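Local coordinates for protein sulfite reductase [ferredoxin] (Mycobacterium tuberculosis, PDB 1ZJ8) that reduces sulfite to sulfide with siroheme and a [4Fe-4S] cluster, probably taking its six electrons from reduced ferredoxin, at residues T370-A373 with D374-R378; R559-E562 with D563-R566; L274-V277 with P278-W281. All coordinates share one frame; numbering follows the deposited sequence.

Contact 1: residues T370-A373 with D374-R378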
loop_
_atom_site.group_PDB
_atom_site.type_symbol
_atom_site.label_atom_id
_atom_site.label_comp_id
_atom_site.label_asym_id
_atom_site.label_seq_id
_atom_site.Cartn_x
_atom_site.Cartn_y
_atom_site.Cartn_z
ATOM N N THR A 370 -14.948 14.273 6.625
ATOM C CA THR A 370 -16.265 14.542 7.171
ATOM C C THR A 370 -17.072 15.238 6.100
ATOM O O THR A 370 -18.245 14.918 5.894
ATOM C CB THR A 370 -16.205 15.308 8.506
ATOM O OG1 THR A 370 -15.348 14.589 9.397
ATOM C CG2 THR A 370 -17.592 15.394 9.167
ATOM N N ALA A 371 -16.426 16.148 5.379
ATOM C CA ALA A 371 -17.092 16.870 4.286
ATOM C C ALA A 371 -17.656 15.917 3.218
ATOM O O ALA A 371 -18.778 16.128 2.714
ATOM C CB ALA A 371 -16.134 17.861 3.670
ATOM N N VAL A 372 -16.870 14.887 2.895
ATOM C CA VAL A 372 -17.254 13.866 1.915
ATOM C C VAL A 372 -18.444 13.044 2.430
ATOM O O VAL A 372 -19.341 12.684 1.665
ATOM C CB VAL A 372 -16.067 12.885 1.584
ATOM C CG1 VAL A 372 -16.549 11.704 0.727
ATOM C CG2 VAL A 372 -14.909 13.605 0.899
ATOM N N ALA A 373 -18.453 12.755 3.726
ATOM C CA ALA A 373 -19.556 11.996 4.313
ATOM C C ALA A 373 -20.893 12.699 4.113
ATOM O O ALA A 373 -21.894 12.037 3.823
ATOM C CB ALA A 373 -19.299 11.729 5.786
ATOM N N ASP A 374 -20.905 14.028 4.236
ATOM C CA ASP A 374 -22.142 14.822 4.055
ATOM C C ASP A 374 -22.566 14.921 2.593
ATOM O O ASP A 374 -23.771 14.940 2.279
ATOM C CB ASP A 374 -21.993 16.213 4.696
ATOM C CG ASP A 374 -21.757 16.124 6.204
ATOM O OD1 ASP A 374 -22.415 15.268 6.840
ATOM O OD2 ASP A 374 -20.892 16.859 6.748
ATOM N N LEU A 375 -21.570 14.975 1.705
ATOM C CA LEU A 375 -21.822 14.895 0.267
ATOM C C LEU A 375 -22.438 13.541 -0.089
ATOM O O LEU A 375 -23.380 13.470 -0.888
ATOM C CB LEU A 375 -20.531 15.090 -0.522
ATOM C CG LEU A 375 -19.968 16.510 -0.569
ATOM C CD1 LEU A 375 -18.594 16.513 -1.221
ATOM C CD2 LEU A 375 -20.916 17.441 -1.307
ATOM N N MET A 376 -21.923 12.473 0.511
ATOM C CA MET A 376 -22.505 11.163 0.311
ATOM C C MET A 376 -23.987 11.126 0.724
ATOM O O MET A 376 -24.829 10.566 0.009
ATOM C CB MET A 376 -21.702 10.123 1.078
ATOM C CG MET A 376 -20.384 9.785 0.404
ATOM S SD MET A 376 -19.339 8.624 1.317
ATOM C CE MET A 376 -20.399 7.180 1.359
ATOM N N ALA A 377 -24.305 11.733 1.866
ATOM C CA ALA A 377 -25.692 11.766 2.354
ATOM C C ALA A 377 -26.561 12.545 1.396
ATOM O O ALA A 377 -27.626 12.065 1.024
ATOM C CB ALA A 377 -25.791 12.361 3.717
ATOM N N ARG A 378 -26.117 13.740 0.987
ATOM C CA ARG A 378 -26.827 14.495 -0.072
ATOM C C ARG A 378 -27.100 13.666 -1.336
ATOM O O ARG A 378 -28.061 13.899 -2.027
ATOM C CB ARG A 378 -26.053 15.765 -0.476
ATOM C CG ARG A 378 -26.662 17.057 0.040
ATOM C CD ARG A 378 -25.969 18.320 -0.487
ATOM N NE ARG A 378 -26.901 19.472 -0.505
ATOM C CZ ARG A 378 -27.546 19.947 -1.594
ATOM N NH1 ARG A 378 -27.378 19.402 -2.816
ATOM N NH2 ARG A 378 -28.363 20.998 -1.469
#

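Contact 2: residues R559-E562 with D563-R566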
loop_
_atom_site.group_PDB
_atom_site.type_symbol
_atom_site.label_atom_id
_atom_site.label_comp_id
_atom_site.label_asym_id
_atom_site.label_seq_id
_atom_site.Cartn_x
_atom_site.Cartn_y
_atom_site.Cartn_z
ATOM N N ARG A 559 15.445 2.356 -25.496
ATOM C CA ARG A 559 16.374 2.689 -26.574
ATOM C C ARG A 559 17.047 4.068 -26.548
ATOM O O ARG A 559 18.194 4.190 -26.978
ATOM C CB ARG A 559 15.676 2.481 -27.918
ATOM C CG ARG A 559 14.405 3.282 -28.107
ATOM C CD ARG A 559 14.255 3.639 -29.557
ATOM N NE ARG A 559 13.206 4.618 -29.786
ATOM C CZ ARG A 559 11.914 4.334 -29.943
ATOM N NH1 ARG A 559 11.480 3.073 -29.874
ATOM N NH2 ARG A 559 11.053 5.330 -30.161
ATOM N N ALA A 560 16.369 5.106 -26.077
ATOM C CA ALA A 560 16.968 6.440 -26.142
ATOM C C ALA A 560 18.348 6.472 -25.464
ATOM O O ALA A 560 18.626 5.698 -24.549
ATOM C CB ALA A 560 16.038 7.470 -25.539
ATOM N N GLU A 561 19.213 7.361 -25.930
ATOM C CA GLU A 561 20.563 7.443 -25.387
ATOM C C GLU A 561 20.506 7.800 -23.901
ATOM O O GLU A 561 19.573 8.451 -23.446
ATOM C CB GLU A 561 21.383 8.467 -26.166
ATOM C CG GLU A 561 21.520 8.151 -27.662
ATOM C CD GLU A 561 21.840 9.386 -28.501
ATOM O OE1 GLU A 561 21.309 10.486 -28.202
ATOM O OE2 GLU A 561 22.625 9.253 -29.471
ATOM N N GLU A 562 21.504 7.359 -23.150
ATOM C CA GLU A 562 21.569 7.629 -21.714
ATOM C C GLU A 562 21.612 9.114 -21.375
ATOM O O GLU A 562 21.284 9.493 -20.257
ATOM C CB GLU A 562 22.798 6.942 -21.112
ATOM C CG GLU A 562 22.527 6.198 -19.811
ATOM C CD GLU A 562 23.033 4.765 -19.855
ATOM O OE1 GLU A 562 24.040 4.497 -20.557
ATOM O OE2 GLU A 562 22.420 3.896 -19.196
ATOM N N ASP A 563 22.040 9.943 -22.325
ATOM C CA ASP A 563 22.011 11.402 -22.147
ATOM C C ASP A 563 20.576 11.910 -22.113
ATOM O O ASP A 563 20.256 12.811 -21.339
ATOM C CB ASP A 563 22.712 12.151 -23.290
ATOM C CG ASP A 563 24.080 11.605 -23.601
ATOM O OD1 ASP A 563 24.156 10.438 -24.064
ATOM O OD2 ASP A 563 25.067 12.352 -23.404
ATOM N N ASP A 564 19.721 11.338 -22.956
ATOM C CA ASP A 564 18.311 11.739 -23.012
ATOM C C ASP A 564 17.489 11.373 -21.763
ATOM O O ASP A 564 16.314 11.742 -21.667
ATOM C CB ASP A 564 17.621 11.121 -24.237
ATOM C CG ASP A 564 18.046 11.759 -25.546
ATOM O OD1 ASP A 564 18.934 12.644 -25.551
ATOM O OD2 ASP A 564 17.467 11.365 -26.581
ATOM N N LEU A 565 18.089 10.646 -20.822
ATOM C CA LEU A 565 17.390 10.177 -19.627
ATOM C C LEU A 565 17.948 10.780 -18.319
ATOM O O LEU A 565 17.600 10.316 -17.233
ATOM C CB LEU A 565 17.450 8.637 -19.546
ATOM C CG LEU A 565 16.925 7.759 -20.704
ATOM C CD1 LEU A 565 17.216 6.299 -20.402
ATOM C CD2 LEU A 565 15.426 7.930 -20.988
ATOM N N ARG A 566 18.785 11.815 -18.412
ATOM C CA ARG A 566 19.463 12.367 -17.232
ATOM C C ARG A 566 18.901 13.700 -16.768
ATOM O O ARG A 566 18.642 14.573 -17.576
ATOM C CB ARG A 566 20.946 12.517 -17.519
ATOM C CG ARG A 566 21.640 11.190 -17.540
ATOM C CD ARG A 566 23.140 11.326 -17.561
ATOM N NE ARG A 566 23.719 10.213 -16.832
ATOM C CZ ARG A 566 24.991 10.124 -16.459
ATOM N NH1 ARG A 566 25.874 11.080 -16.761
ATOM N NH2 ARG A 566 25.377 9.049 -15.784
#

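Contact 3: residues L274-V277 with P278-W281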
loop_
_atom_site.group_PDB
_atom_site.type_symbol
_atom_site.label_atom_id
_atom_site.label_comp_id
_atom_site.label_asym_id
_atom_site.label_seq_id
_atom_site.Cartn_x
_atom_site.Cartn_y
_atom_site.Cartn_z
ATOM N N LEU A 274 -14.528 -19.593 -5.280
ATOM C CA LEU A 274 -14.647 -18.588 -4.216
ATOM C C LEU A 274 -14.788 -19.172 -2.786
ATOM O O LEU A 274 -14.226 -18.622 -1.831
ATOM C CB LEU A 274 -15.796 -17.620 -4.535
ATOM C CG LEU A 274 -15.958 -16.440 -3.576
ATOM C CD1 LEU A 274 -14.670 -15.614 -3.426
ATOM C CD2 LEU A 274 -17.097 -15.557 -4.056
ATOM N N GLY A 275 -15.536 -20.270 -2.649
ATOM C CA GLY A 275 -15.754 -20.913 -1.350
ATOM C C GLY A 275 -14.503 -21.438 -0.644
ATOM O O GLY A 275 -14.445 -21.479 0.572
ATOM N N GLU A 276 -13.495 -21.826 -1.417
ATOM C CA GLU A 276 -12.277 -22.437 -0.892
ATOM C C GLU A 276 -11.151 -21.405 -0.650
ATOM O O GLU A 276 -10.069 -21.775 -0.169
ATOM C CB GLU A 276 -11.787 -23.537 -1.867
ATOM C CG GLU A 276 -12.469 -24.942 -1.750
ATOM C CD GLU A 276 -12.291 -25.863 -3.007
ATOM O OE1 GLU A 276 -11.324 -25.717 -3.805
ATOM O OE2 GLU A 276 -13.157 -26.750 -3.198
ATOM N N VAL A 277 -11.409 -20.124 -0.939
ATOM C CA VAL A 277 -10.372 -19.085 -0.888
ATOM C C VAL A 277 -9.833 -18.858 0.523
ATOM O O VAL A 277 -8.615 -18.893 0.717
ATOM C CB VAL A 277 -10.819 -17.737 -1.582
ATOM C CG1 VAL A 277 -9.781 -16.618 -1.392
ATOM C CG2 VAL A 277 -11.060 -17.953 -3.072
ATOM N N PRO A 278 -10.713 -18.613 1.508
ATOM C CA PRO A 278 -10.250 -18.475 2.903
ATOM C C PRO A 278 -9.369 -19.646 3.391
ATOM O O PRO A 278 -8.371 -19.445 4.114
ATOM C CB PRO A 278 -11.568 -18.412 3.695
ATOM C CG PRO A 278 -12.566 -17.858 2.749
ATOM C CD PRO A 278 -12.167 -18.392 1.389
ATOM N N GLU A 279 -9.760 -20.850 2.980
ATOM C CA GLU A 279 -9.081 -22.107 3.326
ATOM C C GLU A 279 -7.637 -22.135 2.758
ATOM O O GLU A 279 -6.643 -22.405 3.445
ATOM C CB GLU A 279 -9.889 -23.241 2.683
ATOM C CG GLU A 279 -10.121 -24.468 3.497
ATOM C CD GLU A 279 -10.838 -25.554 2.666
ATOM O OE1 GLU A 279 -10.435 -25.807 1.496
ATOM O OE2 GLU A 279 -11.800 -26.169 3.195
ATOM N N VAL A 280 -7.558 -21.857 1.468
ATOM C CA VAL A 280 -6.307 -21.892 0.749
ATOM C C VAL A 280 -5.409 -20.771 1.256
ATOM O O VAL A 280 -4.189 -20.954 1.386
ATOM C CB VAL A 280 -6.563 -21.733 -0.752
ATOM C CG1 VAL A 280 -5.250 -21.558 -1.509
ATOM C CG2 VAL A 280 -7.364 -22.927 -1.283
ATOM N N TRP A 281 -6.017 -19.612 1.538
ATOM C CA TRP A 281 -5.283 -18.475 2.083
ATOM C C TRP A 281 -4.604 -18.902 3.377
ATOM O O TRP A 281 -3.418 -18.619 3.589
ATOM C CB TRP A 281 -6.220 -17.296 2.332
ATOM C CG TRP A 281 -5.540 -16.089 2.885
ATOM C CD1 TRP A 281 -5.025 -15.037 2.178
ATOM C CD2 TRP A 281 -5.295 -15.800 4.268
ATOM N NE1 TRP A 281 -4.473 -14.114 3.035
ATOM C CE2 TRP A 281 -4.629 -14.554 4.325
ATOM C CE3 TRP A 281 -5.557 -16.477 5.462
ATOM C CZ2 TRP A 281 -4.244 -13.965 5.531
ATOM C CZ3 TRP A 281 -5.175 -15.881 6.660
ATOM C CH2 TRP A 281 -4.528 -14.635 6.682
#

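Contact 1: residues T370-A373 with D374-R378
Val-372 and Met-376 meet one turn apart on helix 366-379, in the second ferredoxin-like half domain. Met-376 N donates to Val-372 O at 2.8 Å, with an N-H...O angle of 160°. The Met-376 side chain starts beside its own backbone N, and this rotamer (chi1 -76°) lays CG against the same carbonyl oxygen. A bend at chi3 (62°) then turns the end of the chain. The sulfur SD lies 4.2 Å from Val-372 CG1. Neighbouring turns use the same i+4 to i pattern. Leu-375 N bonds to Ala-371 O at 3.2 Å, and Ala-377 N bonds to Ala-373 O at 3.1 Å. Asp-374 N reaches Thr-370 O at 3.3 Å and makes a second, weak bond to Ala-371 O.

The Asp-374 carboxylate folds back along the helix, with CG 3.7 Å from Thr-370 O. Its OD1 forms a salt bridge with Arg-122 NH1. Val-372 and Met-376 both pack on Leu-121 of helix 118-131 and on Ile-394 of strand 392-397, while Leu-375 rests on helix 399-411. This is the pattern of an amphipathic helix packed against the antiparallel sheet of the ferredoxin-like half domain.

Contact 2: residues R559-E562 with D563-R566
Asp-563 and Asp-564 fold back on Glu-561 in the C-terminal tail that follows helix 553-559. The motif is a run of overlapping turns, each held by a weak i+3 to i backbone bond. Asp-563 comes first. Its carboxylate points back along the chain, and OD1 lies 4.0 Å from Glu-561 CB.

Asp-564 follows. Its N bonds weakly to Glu-561 O at 2.9 Å, with a bent N-H...O angle of 127°. Its CB meets Ala-560 CB at 4.2 Å, an apolar touch at the base of the turn. The Asp-564 carboxyl group starts beside its own backbone N (chi1 -72°), which carries OD1 back toward Glu-561 OE1, 4.2 Å away. The two carboxylate planes are 71° apart. These like charges would be expected to repel, and the exposed position of Glu-561 probably lets solvent screen the repulsion.

Leu-565 is the buried residue of the group. Its N makes a weak bond to Glu-562 O at 3.4 Å, and its CG faces Glu-561 O. The isobutyl end packs on Arg-520 and Leu-522 of strand 520-528. Tyr-535 OH bonds to the Leu-565 carbonyl oxygen.

Arg-566 ends the chain, and its N bonds weakly to Asp-563 O. The aliphatic part of its side chain runs past the Glu-562 carbonyl, with the guanidinium beyond it. Arg-520 and Arg-523 form salt bridges with the Glu-562 carboxylate, while Arg-566 NH2 is 6.7 Å from Glu-562 OE1, too far for a salt bridge.

Contact 3: residues L274-V277 with P278-W281
Val-280 has CG1 anti to its backbone N (chi1 172°), which places CG2 beside that N and against the carbonyl oxygen of Glu-276. The same oxygen accepts Val-280 N at 3.0 Å, with an N-H...O angle of 161°. This bond joins helix 277-291 to the short 3-10 segment 274-276. Trp-281 N to Val-277 O, at 2.8 Å, is the first i+4 to i bond within the helix. A weak bond from Val-277 N to Leu-274 O closes the 3-10 turn.

Pro-278 has no N-H. The N-H groups of a helix's first turn are not used by its i+4 to i bonds, and proline is readily accommodated there. Its CD lies 3.8 Å from Leu-274 O. Glu-276 and Glu-279 have chains extended beyond CG, and their carboxylate planes are only 12° apart. Glu-279 OE1 comes to 3.9 Å from Glu-276 CG, but the two OE1 atoms stay 5.4 Å apart. Arg-325 forms a long, weak ion pair with each carboxylate, which probably eases their repulsion.

Trp-281 NE1 bonds to Thr-221 OG1, and its ring meets Tyr-206. Through Val-277, Val-280 and Trp-281 the helix start packs on strands 236-243 and 249-254 of the mixed sheet, with Phe-238 touched by all three, and it also touches helix 196-206.

How the contacts relate
Contact 3 comes first along the chain, then contact 1, then contact 2. None touches another. The centres of contacts 1 and 3 are 36 Å apart, those of contacts 2 and 3 are 47 Å apart, and those of contacts 1 and 2 are 48 Å apart. Contact 3 belongs to the first 4Fe-4S domain, contact 1 to the second ferredoxin-like half domain, and contact 2 to the second 4Fe-4S domain. Contacts 2 and 3 adjoin two separate mixed sheets, while contact 1 packs on an antiparallel sheet through strand 392-397. All are local contacts, separate pieces of packing in a chain that carries each family domain twice. The side chain of Trp-281 is about 14 Å from the siroheme.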